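Local coordinates for Iron(III) ABC transporter, periplasmic iron-compound-binding protein (Vibrio cholerae, PDB 3TEF) that probably binds iron-loaded catecholate siderophores in the periplasm and hands them to an ABC transporter for iron uptake, at residues A29-D34 and V267-Q272; S66-D71 and G86-K91; Q154-A159 and G186-V191; S204-R209 and N238-A243. All blocks are in the same frame, centred on the assembly; numbering follows the deposited sequence.

Overall arrangement
The four contacts span both lobes of a periplasmic binding protein. Interaction 1 is the buried one: a single carboxylate meets the first turn of helix 267-279, fastening it to helix 27-35. Interaction 2, partly buried, joins two loops about 18 Å away (centre to centre) through an arginine stem, an aromatic ring and one water. Interactions 3 and 4 lie on the same side of the chain's centre and touch each other where V191 packs on Y207. Interaction 3 is strand pairing, rich in backbone hydrogen bonds, whereas interaction 4 is a surface contact between two N-capped helices, built from apolar groups and polar groups laid over flat faces.

Interaction 1 of 4, residues A29-D34 and V267-Q272; sequences ALDAID and VKATEQ
D31 reaches from helix 27-35 to the beginning of helix 267-279 and meets V267, K268 and A269. From its CB, which points at the other helix, CG leaves anti to the backbone N (chi1 172°), and the carbon arrives 3.4 Å from V267 N. The two oxygens then part company. OD1 accepts a hydrogen bond from K268 N at 2.9 Å, with an N-H...O angle of 157°, while OD2 accepts from A269 N at 3.0 Å in a more bent bond. A weak hydrogen bond also links OD2 to Y52 OH. Both oxygens use their syn lone pairs toward the helix, so the carboxylate grips two successive backbone N-H groups like a fork, which should limit its rotation about chi2. Aliphatic atoms crowd OD2: K268 CB lies 3.5 Å from it, and A269 CB 3.6 Å. The amine of K268 leads off elsewhere, and the first turn of the helix, rather than that charge, receives the carboxylate. The amino end of a helix is a favourable place for a negative group and probably helps to stabilise the ionised form. Beside this polar grip, V267 CG2 packs against A32, 4.0 Å from its CB. The axes of the two short segments approach to 8.4 Å and run at 101° to each other. Helix 113-128 closes over the apolar side, with L124 on A32 and W121 on V267 and T270. Helix 131-154 meets 267-272 through K137, V141 and F145, and V24 of strand 22-25 backs A29, L30 and I33.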
loop_
_atom_site.group_PDB
_atom_site.type_symbol
_atom_site.label_atom_id
_atom_site.label_comp_id
_atom_site.label_asym_id
_atom_site.label_seq_id
_atom_site.Cartn_x
_atom_site.Cartn_y
_atom_site.Cartn_z
ATOM N N ALA A 29 -7.601 -0.899 -2.659
ATOM C CA ALA A 29 -8.938 -0.390 -2.945
ATOM C C ALA A 29 -10.005 -1.279 -2.286
ATOM O O ALA A 29 -10.927 -0.783 -1.640
ATOM C CB ALA A 29 -9.165 -0.309 -4.449
ATOM N N LEU A 30 -9.853 -2.589 -2.433
ATOM C CA LEU A 30 -10.802 -3.529 -1.822
ATOM C C LEU A 30 -10.811 -3.423 -0.279
ATOM O O LEU A 30 -11.876 -3.379 0.351
ATOM C CB LEU A 30 -10.501 -4.956 -2.297
ATOM C CG LEU A 30 -11.473 -6.048 -1.830
ATOM C CD1 LEU A 30 -12.914 -5.696 -2.150
ATOM C CD2 LEU A 30 -11.097 -7.370 -2.484
ATOM N N ASP A 31 -9.623 -3.358 0.324
ATOM C CA ASP A 31 -9.467 -3.122 1.762
ATOM C C ASP A 31 -10.254 -1.888 2.214
ATOM O O ASP A 31 -11.101 -1.977 3.101
ATOM C CB ASP A 31 -7.967 -2.995 2.067
ATOM C CG ASP A 31 -7.651 -2.568 3.487
ATOM O OD1 ASP A 31 -8.489 -1.982 4.221
ATOM O OD2 ASP A 31 -6.489 -2.793 3.856
ATOM N N ALA A 32 -9.998 -0.730 1.607
ATOM C CA ALA A 32 -10.659 0.477 2.095
ATOM C C ALA A 32 -12.164 0.421 1.838
ATOM O O ALA A 32 -12.974 0.788 2.695
ATOM C CB ALA A 32 -10.032 1.734 1.468
ATOM N N ILE A 33 -12.543 -0.085 0.673
ATOM C CA ILE A 33 -13.956 -0.168 0.310
ATOM C C ILE A 33 -14.717 -1.105 1.261
ATOM O O ILE A 33 -15.739 -0.730 1.834
ATOM C CB ILE A 33 -14.136 -0.545 -1.178
ATOM C CG1 ILE A 33 -13.841 0.687 -2.050
ATOM C CG2 ILE A 33 -15.536 -1.064 -1.436
ATOM C CD1 ILE A 33 -13.736 0.409 -3.538
ATOM N N ASP A 34 -14.197 -2.302 1.462
ATOM C CA ASP A 34 -14.815 -3.212 2.412
ATOM C C ASP A 34 -14.826 -2.640 3.837
ATOM O O ASP A 34 -15.826 -2.749 4.540
ATOM C CB ASP A 34 -14.133 -4.576 2.374
ATOM C CG ASP A 34 -14.722 -5.536 3.380
ATOM O OD1 ASP A 34 -15.785 -6.113 3.090
ATOM O OD2 ASP A 34 -14.120 -5.688 4.456
ATOM N N VAL A 267 -7.359 0.723 4.466
ATOM C CA VAL A 267 -7.609 1.070 5.870
ATOM C C VAL A 267 -6.902 0.100 6.829
ATOM O O VAL A 267 -6.087 0.520 7.666
ATOM C CB VAL A 267 -9.119 1.188 6.155
ATOM C CG1 VAL A 267 -9.400 1.316 7.661
ATOM C CG2 VAL A 267 -9.714 2.364 5.359
ATOM N N LYS A 268 -7.178 -1.192 6.688
ATOM C CA LYS A 268 -6.526 -2.194 7.530
ATOM C C LYS A 268 -5.025 -2.173 7.278
ATOM O O LYS A 268 -4.229 -2.339 8.199
ATOM C CB LYS A 268 -7.068 -3.597 7.251
ATOM C CG LYS A 268 -8.573 -3.733 7.404
ATOM C CD LYS A 268 -9.029 -3.312 8.770
ATOM C CE LYS A 268 -10.496 -3.651 8.987
ATOM N NZ LYS A 268 -10.840 -3.656 10.440
ATOM N N ALA A 269 -4.643 -1.940 6.022
ATOM C CA ALA A 269 -3.236 -1.891 5.669
ATOM C C ALA A 269 -2.523 -0.788 6.428
ATOM O O ALA A 269 -1.445 -1.000 6.991
ATOM C CB ALA A 269 -3.079 -1.693 4.146
ATOM N N THR A 270 -3.144 0.385 6.466
ATOM C CA THR A 270 -2.534 1.538 7.104
ATOM C C THR A 270 -2.470 1.323 8.607
ATOM O O THR A 270 -1.487 1.674 9.243
ATOM C CB THR A 270 -3.278 2.833 6.756
ATOM O OG1 THR A 270 -3.228 3.029 5.339
ATOM C CG2 THR A 270 -2.623 4.014 7.454
ATOM N N GLU A 271 -3.507 0.714 9.162
ATOM C CA GLU A 271 -3.474 0.357 10.580
ATOM C C GLU A 271 -2.355 -0.621 10.904
ATOM O O GLU A 271 -1.691 -0.499 11.945
ATOM C CB GLU A 271 -4.836 -0.151 11.027
ATOM C CG GLU A 271 -5.830 0.990 11.036
ATOM C CD GLU A 271 -7.236 0.551 11.324
ATOM O OE1 GLU A 271 -7.565 -0.627 11.075
ATOM O OE2 GLU A 271 -8.018 1.394 11.803
ATOM N N GLN A 272 -2.113 -1.564 9.996
ATOM C CA GLN A 272 -0.991 -2.482 10.142
ATOM C C GLN A 272 0.371 -1.795 10.012
ATOM O O GLN A 272 1.309 -2.137 10.735
ATOM C CB GLN A 272 -1.098 -3.647 9.153
ATOM C CG GLN A 272 -0.031 -4.717 9.333
ATOM C CD GLN A 272 -0.184 -5.474 10.637
ATOM O OE1 GLN A 272 -1.246 -6.029 10.914
ATOM N NE2 GLN A 272 0.865 -5.473 11.457
#

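Interaction 2 of 4, residues S66-D71 and G86-K91; sequences SLFEPD and GPRASK
The ring of F68 has the stem of R88 across one face: R88 CD sits 4.1 Å from the ring centroid, 29° off the normal, in a CH-pi contact. R88 CG also touches the ring, 3.6 Å from F68 CE1. The guanidinium is turned 81° to the ring, and F68 CZ comes to its edge, in its plane, 3.9 Å from NE, so the ring packs on the methylenes instead of stacking on the charged group. L67 lies alongside R88, pointing the same way, its CD1 4.0 Å from R88 CD. An extended chain from CG to NE carries the arginine past both side chains. Nearer the backbones, L67 O rests 3.4 Å from R88 CB and receives a hydrogen bond from a water at 2.9 Å; that water also accepts a weak one from A89 N. The turn that presents F68 is braced by S66 OG, which accepts from the backbone N of F68 and E69, an ST turn and an ST motif together. The charged end of R88 continues to Y261, whose carbonyl O takes NH2 and whose ring forms a cation-pi contact. R177 NH2 lies close to R88 NH2, which would concentrate positive charge and is consistent with a cleft suited to an anionic ferric catecholate, while the two loops meet through CH-pi and van der Waals contacts and a water bridge.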
loop_
_atom_site.group_PDB
_atom_site.type_symbol
_atom_site.label_atom_id
_atom_site.label_comp_id
_atom_site.label_asym_id
_atom_site.label_seq_id
_atom_site.Cartn_x
_atom_site.Cartn_y
_atom_site.Cartn_z
ATOM N N SER A 66 -6.879 -9.637 -12.849
ATOM C CA SER A 66 -5.779 -9.700 -11.895
ATOM C C SER A 66 -5.520 -8.308 -11.351
ATOM O O SER A 66 -6.255 -7.386 -11.669
ATOM C CB SER A 66 -4.516 -10.234 -12.563
ATOM O OG SER A 66 -3.991 -9.289 -13.489
ATOM N N LEU A 67 -4.488 -8.161 -10.519
ATOM C CA LEU A 67 -4.126 -6.847 -10.000
ATOM C C LEU A 67 -3.690 -5.918 -11.118
ATOM O O LEU A 67 -3.821 -4.706 -10.998
ATOM C CB LEU A 67 -2.996 -6.941 -8.974
ATOM C CG LEU A 67 -3.237 -7.780 -7.715
ATOM C CD1 LEU A 67 -2.055 -7.599 -6.758
ATOM C CD2 LEU A 67 -4.547 -7.419 -7.022
ATOM N N PHE A 68 -3.159 -6.496 -12.193
ATOM C CA PHE A 68 -2.586 -5.696 -13.282
ATOM C C PHE A 68 -3.482 -5.611 -14.520
ATOM O O PHE A 68 -3.509 -4.578 -15.213
ATOM C CB PHE A 68 -1.234 -6.285 -13.705
ATOM C CG PHE A 68 -0.181 -6.218 -12.637
ATOM C CD1 PHE A 68 0.620 -5.098 -12.514
ATOM C CD2 PHE A 68 -0.002 -7.271 -11.758
ATOM C CE1 PHE A 68 1.585 -5.029 -11.529
ATOM C CE2 PHE A 68 0.960 -7.205 -10.761
ATOM C CZ PHE A 68 1.759 -6.095 -10.655
ATOM N N GLU A 69 -4.186 -6.704 -14.805
ATOM C CA GLU A 69 -4.907 -6.880 -16.065
ATOM C C GLU A 69 -6.400 -7.098 -15.856
ATOM O O GLU A 69 -6.832 -8.201 -15.500
ATOM C CB GLU A 69 -4.348 -8.086 -16.821
ATOM C CG GLU A 69 -2.877 -7.986 -17.166
ATOM C CD GLU A 69 -2.643 -7.347 -18.519
ATOM O OE1 GLU A 69 -3.234 -6.271 -18.786
ATOM O OE2 GLU A 69 -1.886 -7.936 -19.331
ATOM N N PRO A 70 -7.201 -6.058 -16.097
ATOM C CA PRO A 70 -8.652 -6.173 -15.949
ATOM C C PRO A 70 -9.240 -7.133 -16.977
ATOM O O PRO A 70 -8.733 -7.230 -18.102
ATOM C CB PRO A 70 -9.147 -4.739 -16.220
ATOM C CG PRO A 70 -7.952 -3.869 -15.961
ATOM C CD PRO A 70 -6.799 -4.689 -16.470
ATOM N N ASP A 71 -10.290 -7.840 -16.580
ATOM C CA ASP A 71 -11.086 -8.647 -17.492
ATOM C C ASP A 71 -12.209 -7.751 -18.001
ATOM O O ASP A 71 -13.280 -7.676 -17.407
ATOM C CB ASP A 71 -11.655 -9.867 -16.767
ATOM C CG ASP A 71 -12.468 -10.767 -17.688
ATOM O OD1 ASP A 71 -12.853 -10.315 -18.794
ATOM O OD2 ASP A 71 -12.726 -11.922 -17.296
ATOM N N GLY A 86 -6.543 0.101 -8.264
ATOM C CA GLY A 86 -5.288 0.489 -7.642
ATOM C C GLY A 86 -4.267 0.900 -8.693
ATOM O O GLY A 86 -4.547 0.874 -9.889
ATOM N N PRO A 87 -3.065 1.273 -8.253
ATOM C CA PRO A 87 -2.094 1.788 -9.223
ATOM C C PRO A 87 -1.592 0.712 -10.192
ATOM O O PRO A 87 -1.178 1.042 -11.297
ATOM C CB PRO A 87 -0.949 2.307 -8.340
ATOM C CG PRO A 87 -1.143 1.629 -7.018
ATOM C CD PRO A 87 -2.618 1.456 -6.861
ATOM N N ARG A 88 -1.634 -0.554 -9.790
ATOM C CA ARG A 88 -1.123 -1.624 -10.641
ATOM C C ARG A 88 -1.880 -1.749 -11.966
ATOM O O ARG A 88 -1.302 -2.126 -12.994
ATOM C CB ARG A 88 -1.146 -2.961 -9.891
ATOM C CG ARG A 88 -0.012 -3.081 -8.899
ATOM C CD ARG A 88 -0.134 -4.361 -8.094
ATOM N NE ARG A 88 0.999 -4.536 -7.195
ATOM C CZ ARG A 88 1.071 -4.047 -5.959
ATOM N NH1 ARG A 88 0.080 -3.323 -5.461
ATOM N NH2 ARG A 88 2.150 -4.279 -5.225
ATOM N N ALA A 89 -3.164 -1.408 -11.950
ATOM C CA ALA A 89 -4.014 -1.566 -13.135
ATOM C C ALA A 89 -4.161 -0.259 -13.914
ATOM O O ALA A 89 -4.947 -0.178 -14.853
ATOM C CB ALA A 89 -5.393 -2.057 -12.731
ATOM N N SER A 90 -3.413 0.756 -13.510
ATOM C CA SER A 90 -3.683 2.103 -14.008
ATOM C C SER A 90 -3.410 2.285 -15.494
ATOM O O SER A 90 -3.971 3.185 -16.109
ATOM C CB SER A 90 -2.967 3.164 -13.153
ATOM O OG SER A 90 -1.564 2.995 -13.184
ATOM N N LYS A 91 -2.574 1.438 -16.093
ATOM C CA LYS A 91 -2.345 1.563 -17.533
ATOM C C LYS A 91 -3.620 1.250 -18.303
ATOM O O LYS A 91 -3.738 1.581 -19.488
ATOM C CB LYS A 91 -1.196 0.671 -18.016
ATOM C CG LYS A 91 0.159 0.997 -17.397
ATOM C CD LYS A 91 1.293 0.215 -18.074
ATOM C CE LYS A 91 0.981 -1.280 -18.207
ATOM N NZ LYS A 91 0.852 -2.005 -16.887
HETATM O O HOH W 1 -4.651 -2.523 -9.319
#

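Interaction 3 of 4, residues Q154-A159 and G186-V191; sequences QHKSDA and GFSETV
Residues D158-A159 and S188-E189 pair as parallel strands, with S188 N donating to S157 O at 3.3 Å and A159 N donating to S188 O at 2.8 Å. T190 N extends the pairing to A159 O, at 3.2 Å. D158 and S188 turn to the same face of the sheet. The D158 CG occupies the crowded position between backbone N and carbonyl carbon (chi1 60°), and OD2 takes a short hydrogen bond, 2.5 Å, from T190 OG1 with its anti lone pair. K214 N is a second donor to the same oxygen. Upstream, the lysine chain of K156 bends repeatedly to bring NZ within 2.8 Å of G186 O, a bond tilted out of the carbonyl plane; G186, with positive phi, is the residue at which the chain leaves helix 180-184. The apolar part is a methyl on a ring: A159 CB stands 4.0 Å from the F187 centroid, over one face, while S157 O lies near the ring plane at the edge, 3.7 Å from CD1. Strand 188-189 thereby joins the start of strand 158-165, just after the long helix 131-154 ends. Strand 215-220 supports A159 and F187 through T215, and helix 180-184 contributes V181 and Y182 to F187, with Y182 OH hydrogen-bonded to A159 O.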
loop_
_atom_site.group_PDB
_atom_site.type_symbol
_atom_site.label_atom_id
_atom_site.label_comp_id
_atom_site.label_asym_id
_atom_site.label_seq_id
_atom_site.Cartn_x
_atom_site.Cartn_y
_atom_site.Cartn_z
ATOM N N GLN A 154 12.427 12.776 18.061
ATOM C CA GLN A 154 12.937 13.017 19.407
ATOM C C GLN A 154 14.043 12.026 19.753
ATOM O O GLN A 154 14.786 12.210 20.716
ATOM C CB GLN A 154 11.802 12.931 20.430
ATOM C CG GLN A 154 10.745 14.022 20.271
ATOM C CD GLN A 154 9.627 13.923 21.298
ATOM O OE1 GLN A 154 9.465 12.897 21.968
ATOM N NE2 GLN A 154 8.849 14.995 21.429
ATOM N N HIS A 155 14.132 10.966 18.962
ATOM C CA HIS A 155 15.245 10.038 19.042
ATOM C C HIS A 155 15.822 9.974 17.637
ATOM O O HIS A 155 16.055 8.892 17.100
ATOM C CB HIS A 155 14.762 8.653 19.481
ATOM C CG HIS A 155 13.890 8.668 20.702
ATOM N ND1 HIS A 155 14.383 8.907 21.967
ATOM C CD2 HIS A 155 12.560 8.462 20.847
ATOM C CE1 HIS A 155 13.390 8.852 22.841
ATOM N NE2 HIS A 155 12.275 8.585 22.189
ATOM N N LYS A 156 16.038 11.147 17.044
ATOM C CA LYS A 156 16.294 11.251 15.610
ATOM C C LYS A 156 17.265 10.199 15.095
ATOM O O LYS A 156 18.462 10.254 15.376
ATOM C CB LYS A 156 16.781 12.647 15.224
ATOM C CG LYS A 156 16.324 13.092 13.832
ATOM C CD LYS A 156 16.535 12.004 12.769
ATOM C CE LYS A 156 15.238 11.243 12.445
ATOM N NZ LYS A 156 14.354 12.023 11.520
ATOM N N SER A 157 16.745 9.246 14.329
ATOM C CA SER A 157 17.585 8.182 13.803
ATOM C C SER A 157 17.185 7.766 12.395
ATOM O O SER A 157 16.067 8.032 11.946
ATOM C CB SER A 157 17.586 6.984 14.747
ATOM O OG SER A 157 18.161 7.339 15.994
ATOM N N ASP A 158 18.121 7.112 11.712
ATOM C CA ASP A 158 17.965 6.749 10.312
ATOM C C ASP A 158 17.385 5.349 10.152
ATOM O O ASP A 158 17.467 4.514 11.054
ATOM C CB ASP A 158 19.316 6.839 9.594
ATOM C CG ASP A 158 20.360 5.905 10.192
ATOM O OD1 ASP A 158 20.842 6.187 11.310
ATOM O OD2 ASP A 158 20.705 4.888 9.550
ATOM N N ALA A 159 16.778 5.106 8.998
ATOM C CA ALA A 159 16.304 3.772 8.671
ATOM C C ALA A 159 16.633 3.475 7.226
ATOM O O ALA A 159 16.621 4.369 6.373
ATOM C CB ALA A 159 14.812 3.648 8.902
ATOM N N GLY A 186 8.677 9.645 10.302
ATOM C CA GLY A 186 9.718 10.495 10.855
ATOM C C GLY A 186 11.137 9.961 10.910
ATOM O O GLY A 186 11.984 10.531 11.603
ATOM N N PHE A 187 11.419 8.877 10.196
ATOM C CA PHE A 187 12.794 8.407 10.091
ATOM C C PHE A 187 13.543 9.278 9.093
ATOM O O PHE A 187 12.939 9.904 8.225
ATOM C CB PHE A 187 12.838 6.959 9.599
ATOM C CG PHE A 187 12.431 5.946 10.624
ATOM C CD1 PHE A 187 13.304 5.560 11.626
ATOM C CD2 PHE A 187 11.184 5.342 10.559
ATOM C CE1 PHE A 187 12.934 4.620 12.557
ATOM C CE2 PHE A 187 10.804 4.388 11.490
ATOM C CZ PHE A 187 11.680 4.021 12.488
ATOM N N SER A 188 14.866 9.311 9.206
ATOM C CA SER A 188 15.679 9.888 8.144
ATOM C C SER A 188 16.297 8.735 7.353
ATOM O O SER A 188 16.388 7.613 7.855
ATOM C CB SER A 188 16.763 10.811 8.720
ATOM O OG SER A 188 17.661 10.086 9.544
ATOM N N GLU A 189 16.703 8.998 6.117
ATOM C CA GLU A 189 17.315 7.959 5.296
ATOM C C GLU A 189 18.747 7.687 5.747
ATOM O O GLU A 189 19.541 8.619 5.892
ATOM C CB GLU A 189 17.325 8.368 3.827
ATOM C CG GLU A 189 15.969 8.667 3.206
ATOM C CD GLU A 189 16.116 9.103 1.754
ATOM O OE1 GLU A 189 17.249 9.414 1.352
ATOM O OE2 GLU A 189 15.123 9.131 1.007
ATOM N N THR A 190 19.083 6.418 5.963
ATOM C CA THR A 190 20.465 6.048 6.250
ATOM C C THR A 190 21.332 6.589 5.131
ATOM O O THR A 190 22.274 7.339 5.370
ATOM C CB THR A 190 20.672 4.525 6.337
ATOM O OG1 THR A 190 19.821 3.974 7.345
ATOM C CG2 THR A 190 22.117 4.205 6.688
ATOM N N VAL A 191 21.011 6.210 3.901
ATOM C CA VAL A 191 21.658 6.821 2.748
ATOM C C VAL A 191 20.631 7.414 1.796
ATOM O O VAL A 191 19.712 6.730 1.349
ATOM C CB VAL A 191 22.625 5.856 2.001
ATOM C CG1 VAL A 191 22.431 4.419 2.443
ATOM C CG2 VAL A 191 22.498 6.020 0.470
#

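Interaction 4 of 4, residues S204-R209 and N238-A243; sequences SFEYIR and NDLVKA
The amide of N238 is set on the ring of F205, ND2 standing 3.3 Å above the plane, over its centre. Amide and ring planes are 77° apart, so the NH2 group is directed at the aromatic face. The other end of the amide helps to hold this pose: N238 is an N-cap, and its OD1 accepts from V241 N at 3.1 Å, which should fix the rotation of the group. From the helix it caps, V241 CG2 reaches the ring obliquely, 3.6 Å from F205 CD1. L240 CD1 wedges between neighbours, 3.5 Å from F205 CB and 3.7 Å from E206 CD, the bent glutamate chain crossing it at a slant. One turn further on, R209 sends its CG anti to the backbone N (chi1 171°) and lays its aliphatic part over the end of helix 239-242, CD 3.4 Å from L240 O. Its guanidinium then turns one face to A243 O, which sits 3.4 Å above the plane over its centre, probably favourable electrostatically although not a hydrogen bond. F205 also meets the ring of F236, and L169 of strand 168-172 lies behind F205 and I208. The arrangement is that of two short N-capped helices, with S204 OG capping Y207 N in the first, packed on the outside of a lobe in which helices flank a central beta-sheet, as in the periplasmic binding protein fold.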
loop_
_atom_site.group_PDB
_atom_site.type_symbol
_atom_site.label_atom_id
_atom_site.label_comp_id
_atom_site.label_asym_id
_atom_site.label_seq_id
_atom_site.Cartn_x
_atom_site.Cartn_y
_atom_site.Cartn_z
ATOM N N SER A 204 23.035 -4.893 -1.869
ATOM C CA SER A 204 23.619 -6.178 -1.510
ATOM C C SER A 204 23.757 -6.218 -0.001
ATOM O O SER A 204 23.523 -5.218 0.672
ATOM C CB SER A 204 25.001 -6.308 -2.140
ATOM O OG SER A 204 25.849 -5.265 -1.680
ATOM N N PHE A 205 24.131 -7.370 0.539
ATOM C CA PHE A 205 24.368 -7.446 1.975
ATOM C C PHE A 205 25.589 -6.617 2.367
ATOM O O PHE A 205 25.652 -6.058 3.460
ATOM C CB PHE A 205 24.512 -8.895 2.433
ATOM C CG PHE A 205 23.223 -9.662 2.420
ATOM C CD1 PHE A 205 22.189 -9.322 3.280
ATOM C CD2 PHE A 205 23.042 -10.729 1.552
ATOM C CE1 PHE A 205 20.995 -10.035 3.269
ATOM C CE2 PHE A 205 21.855 -11.437 1.538
ATOM C CZ PHE A 205 20.830 -11.090 2.398
ATOM N N GLU A 206 26.556 -6.530 1.465
ATOM C CA GLU A 206 27.740 -5.726 1.711
ATOM C C GLU A 206 27.358 -4.251 1.883
ATOM O O GLU A 206 27.911 -3.552 2.733
ATOM C CB GLU A 206 28.753 -5.902 0.574
ATOM C CG GLU A 206 29.482 -7.263 0.575
ATOM C CD GLU A 206 28.638 -8.430 0.050
ATOM O OE1 GLU A 206 27.436 -8.245 -0.248
ATOM O OE2 GLU A 206 29.191 -9.548 -0.067
ATOM N N TYR A 207 26.407 -3.790 1.074
ATOM C CA TYR A 207 25.901 -2.422 1.156
ATOM C C TYR A 207 25.198 -2.168 2.495
ATOM O O TYR A 207 25.369 -1.107 3.102
ATOM C CB TYR A 207 24.958 -2.174 -0.023
ATOM C CG TYR A 207 24.144 -0.901 -0.004
ATOM C CD1 TYR A 207 24.458 0.159 -0.855
ATOM C CD2 TYR A 207 23.032 -0.770 0.825
ATOM C CE1 TYR A 207 23.703 1.319 -0.868
ATOM C CE2 TYR A 207 22.269 0.392 0.823
ATOM C CZ TYR A 207 22.610 1.430 -0.025
ATOM O OH TYR A 207 21.854 2.581 -0.041
ATOM N N ILE A 208 24.412 -3.140 2.954
ATOM C CA ILE A 208 23.717 -3.016 4.237
ATOM C C ILE A 208 24.727 -2.929 5.379
ATOM O O ILE A 208 24.631 -2.056 6.246
ATOM C CB ILE A 208 22.741 -4.189 4.484
ATOM C CG1 ILE A 208 21.604 -4.171 3.456
ATOM C CG2 ILE A 208 22.163 -4.122 5.897
ATOM C CD1 ILE A 208 20.735 -5.416 3.474
ATOM N N ARG A 209 25.707 -3.825 5.363
ATOM C CA ARG A 209 26.749 -3.845 6.389
ATOM C C ARG A 209 27.623 -2.592 6.345
ATOM O O ARG A 209 27.903 -1.988 7.380
ATOM C CB ARG A 209 27.612 -5.104 6.249
ATOM C CG ARG A 209 28.855 -5.129 7.130
ATOM C CD ARG A 209 28.510 -4.994 8.602
ATOM N NE ARG A 209 29.713 -4.976 9.433
ATOM C CZ ARG A 209 30.208 -3.892 10.025
ATOM N NH1 ARG A 209 29.595 -2.721 9.899
ATOM N NH2 ARG A 209 31.313 -3.982 10.753
ATOM N N ASN A 238 22.173 -13.126 8.028
ATOM C CA ASN A 238 23.458 -13.789 7.881
ATOM C C ASN A 238 24.540 -13.018 8.623
ATOM O O ASN A 238 24.238 -12.096 9.376
ATOM C CB ASN A 238 23.816 -13.934 6.405
ATOM C CG ASN A 238 23.755 -12.615 5.658
ATOM O OD1 ASN A 238 24.030 -11.554 6.221
ATOM N ND2 ASN A 238 23.389 -12.678 4.381
ATOM N N ASP A 239 25.796 -13.388 8.402
ATOM C CA ASP A 239 26.916 -12.755 9.097
ATOM C C ASP A 239 27.022 -11.249 8.851
ATOM O O ASP A 239 27.325 -10.488 9.773
ATOM C CB ASP A 239 28.241 -13.437 8.732
ATOM C CG ASP A 239 28.254 -14.916 9.084
ATOM O OD1 ASP A 239 28.392 -15.241 10.284
ATOM O OD2 ASP A 239 28.130 -15.753 8.162
ATOM N N LEU A 240 26.782 -10.820 7.616
ATOM C CA LEU A 240 26.929 -9.409 7.265
ATOM C C LEU A 240 25.878 -8.551 7.955
ATOM O O LEU A 240 26.149 -7.420 8.365
ATOM C CB LEU A 240 26.846 -9.214 5.753
ATOM C CG LEU A 240 27.985 -9.833 4.949
ATOM C CD1 LEU A 240 27.776 -9.600 3.460
ATOM C CD2 LEU A 240 29.317 -9.258 5.399
ATOM N N VAL A 241 24.675 -9.097 8.074
ATOM C CA VAL A 241 23.569 -8.390 8.702
ATOM C C VAL A 241 23.734 -8.352 10.224
ATOM O O VAL A 241 23.415 -7.350 10.863
ATOM C CB VAL A 241 22.220 -9.043 8.315
ATOM C CG1 VAL A 241 21.081 -8.475 9.141
ATOM C CG2 VAL A 241 21.961 -8.847 6.823
ATOM N N LYS A 242 24.241 -9.444 10.791
ATOM C CA LYS A 242 24.506 -9.526 12.231
ATOM C C LYS A 242 25.483 -8.447 12.687
ATOM O O LYS A 242 25.395 -7.945 13.810
ATOM C CB LYS A 242 25.093 -10.890 12.588
ATOM C CG LYS A 242 24.270 -12.066 12.131
ATOM C CD LYS A 242 22.966 -12.163 12.888
ATOM C CE LYS A 242 22.847 -13.522 13.552
ATOM N NZ LYS A 242 21.447 -13.834 13.943
ATOM N N ALA A 243 26.421 -8.108 11.810
ATOM C CA ALA A 243 27.464 -7.138 12.121
ATOM C C ALA A 243 26.925 -5.715 12.099
ATOM O O ALA A 243 27.676 -4.751 12.242
ATOM C CB ALA A 243 28.621 -7.283 11.143
#